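BauA (Acinetobacter baumannii, PDB 6H7F) is a TonB-dependent outer-membrane receptor that probably imports iron as ferric preacinetobactin or acinetobactin. Local coordinates at residues Lys316-Ser321 and Gly403-Phe408. Sequence-based numbering, arbitrary orientation.
With FV8 ((4~{S},5~{R})-2-[2,3-bis(oxidanyl)phenyl]-~{N}-[2-(1~{H}-imidazol-4-yl)ethyl]-5-methyl-~{N}-oxidanyl-4,5-dihydro-1,3-oxazole-4-carboxamide), chain E.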
# COMPACT_ATOMS: atom_id res chain seq x y z
N LYS A 316 31.92 7.02 -15.12
CA LYS A 316 31.29 7.61 -16.31
C LYS A 316 29.87 8.06 -15.98
O LYS A 316 29.09 7.31 -15.37
CB LYS A 316 31.26 6.59 -17.45
CG LYS A 316 32.63 6.22 -18.02
CD LYS A 316 32.58 4.95 -18.89
CE LYS A 316 33.71 4.84 -19.89
NZ LYS A 316 35.03 5.05 -19.25
N TYR A 317 29.53 9.28 -16.39
CA TYR A 317 28.22 9.88 -16.15
C TYR A 317 27.76 10.61 -17.40
O TYR A 317 28.49 11.45 -17.95
CB TYR A 317 28.26 10.83 -14.95
CG TYR A 317 26.94 11.50 -14.62
CD1 TYR A 317 26.44 12.54 -15.39
CD2 TYR A 317 26.23 11.15 -13.50
CE1 TYR A 317 25.25 13.17 -15.08
CE2 TYR A 317 25.04 11.77 -13.16
CZ TYR A 317 24.54 12.79 -13.95
OH TYR A 317 23.35 13.41 -13.60
N ASN A 318 26.55 10.28 -17.85
CA ASN A 318 25.88 10.96 -18.95
C ASN A 318 24.46 11.33 -18.49
O ASN A 318 23.64 10.45 -18.26
CB ASN A 318 25.89 10.07 -20.20
CG ASN A 318 25.48 10.79 -21.48
OD1 ASN A 318 25.33 12.01 -21.51
ND2 ASN A 318 25.33 10.02 -22.55
N GLY A 319 24.19 12.63 -18.33
CA GLY A 319 22.87 13.08 -17.83
C GLY A 319 22.81 14.57 -17.55
O GLY A 319 23.45 15.37 -18.21
N ALA A 320 21.99 14.93 -16.56
CA ALA A 320 21.84 16.33 -16.14
C ALA A 320 23.01 16.72 -15.23
O ALA A 320 23.41 15.92 -14.37
CB ALA A 320 20.53 16.50 -15.41
N SER A 321 23.52 17.95 -15.40
CA SER A 321 24.36 18.59 -14.38
C SER A 321 23.47 19.15 -13.28
O SER A 321 23.82 19.03 -12.13
CB SER A 321 25.29 19.67 -14.93
OG SER A 321 24.64 20.47 -15.89
N GLY A 403 14.05 14.35 -24.22
CA GLY A 403 14.77 14.58 -25.46
C GLY A 403 15.64 13.37 -25.82
O GLY A 403 15.59 12.34 -25.16
N PRO A 404 16.45 13.47 -26.90
CA PRO A 404 17.37 12.40 -27.25
C PRO A 404 18.58 12.34 -26.30
O PRO A 404 18.94 13.36 -25.67
CB PRO A 404 17.83 12.75 -28.68
CG PRO A 404 17.63 14.26 -28.79
CD PRO A 404 16.53 14.62 -27.80
N LYS A 405 19.14 11.13 -26.18
CA LYS A 405 20.31 10.84 -25.41
C LYS A 405 21.54 11.24 -26.22
O LYS A 405 21.79 10.67 -27.27
CB LYS A 405 20.35 9.35 -25.09
CG LYS A 405 21.61 8.84 -24.41
CD LYS A 405 21.72 7.32 -24.42
CE LYS A 405 22.67 6.79 -23.37
NZ LYS A 405 22.12 5.57 -22.72
N PRO A 406 22.36 12.21 -25.77
CA PRO A 406 23.61 12.51 -26.45
C PRO A 406 24.62 11.35 -26.37
O PRO A 406 24.74 10.72 -25.35
CB PRO A 406 24.13 13.76 -25.71
CG PRO A 406 23.47 13.71 -24.35
CD PRO A 406 22.15 13.01 -24.55
N GLU A 407 25.32 11.11 -27.48
CA GLU A 407 26.44 10.18 -27.52
C GLU A 407 27.46 10.60 -26.46
O GLU A 407 27.71 11.80 -26.24
CB GLU A 407 27.06 10.17 -28.92
CG GLU A 407 26.56 9.04 -29.80
CD GLU A 407 27.41 8.76 -31.03
OE1 GLU A 407 28.62 9.13 -31.01
OE2 GLU A 407 26.88 8.18 -32.00
N PHE A 408 28.07 9.59 -25.83
CA PHE A 408 29.08 9.79 -24.80
C PHE A 408 30.46 9.99 -25.45
O PHE A 408 31.11 9.02 -25.79
CB PHE A 408 29.11 8.59 -23.87
CG PHE A 408 29.86 8.82 -22.58
CD1 PHE A 408 29.42 9.78 -21.67
CD2 PHE A 408 31.00 8.10 -22.29
CE1 PHE A 408 30.10 9.99 -20.48
CE2 PHE A 408 31.69 8.32 -21.10
CZ PHE A 408 31.24 9.26 -20.19
CAJ FV8 E . 33.52 14.62 -9.85
NAN FV8 E . 34.32 15.39 -10.58
CAI FV8 E . 33.53 16.38 -11.12
NAO FV8 E . 32.23 16.23 -10.72
CAT FV8 E . 32.26 15.15 -9.93
CAK FV8 E . 31.07 14.54 -9.22
CAL FV8 E . 30.12 13.87 -10.22
NAY FV8 E . 29.63 14.88 -11.15
OAE FV8 E . 29.50 16.17 -10.70
C FV8 E . 29.28 14.59 -12.39
O FV8 E . 29.36 13.41 -12.84
CA FV8 E . 28.91 15.74 -13.13
N FV8 E . 30.05 16.71 -13.17
CB FV8 E . 28.64 15.46 -14.60
CG2 FV8 E . 27.27 16.01 -15.06
OG1 FV8 E . 29.63 16.19 -15.33
CAR FV8 E . 30.37 16.94 -14.46
CAV FV8 E . 31.42 17.69 -14.89
CAH FV8 E . 31.71 17.73 -16.26
CAF FV8 E . 32.79 18.49 -16.74
CAG FV8 E . 33.61 19.21 -15.85
CAS FV8 E . 33.33 19.15 -14.48
OAC FV8 E . 34.06 19.82 -13.54
CAU FV8 E . 32.25 18.38 -14.03
OAD FV8 E . 31.97 18.35 -12.71
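Asn-318 reaches across to the loop 403-408 and donates from ND2 to Pro-406 O at 2.9 Å. The bond is nearly straight at the proton (163°), and the acceptor lies in the plane of the Asn-318 amide. With CG anti to the backbone N (chi1 -168°), the amide is extended toward the loop; OD1 accepts a hydrogen bond from Gln-338 NE2 and faces Pro-406 CG at 3.8 Å. This buried amide thus has both polar atoms engaged, which fixes its rotation. The Phe-408 ring runs antiparallel alongside the Asn-318 side chain, 43° from the amide plane, with CD1 3.8 Å from Asn-318 CB. Its edge meets Tyr-317 O (CE1 at 3.3 Å), and Lys-316 crosses it closely with CB and CG near CZ and CE2. Packing slackens outward, where the Lys-316 amino end leads away, Glu-407 is exposed and the Lys-405 chain comes no closer than 4.3 Å (CE to Asn-318 ND2). Tyr-317 turns one ring face to the bound siderophore FV8, so the strand has the loop behind and the ligand in front. The contact joins the corner between strands 302-318 and 320-325 to the loop between strands 391-394 and 412-431, with Gln-338 and Ala-340 of strand 331-358 packed against Phe-408.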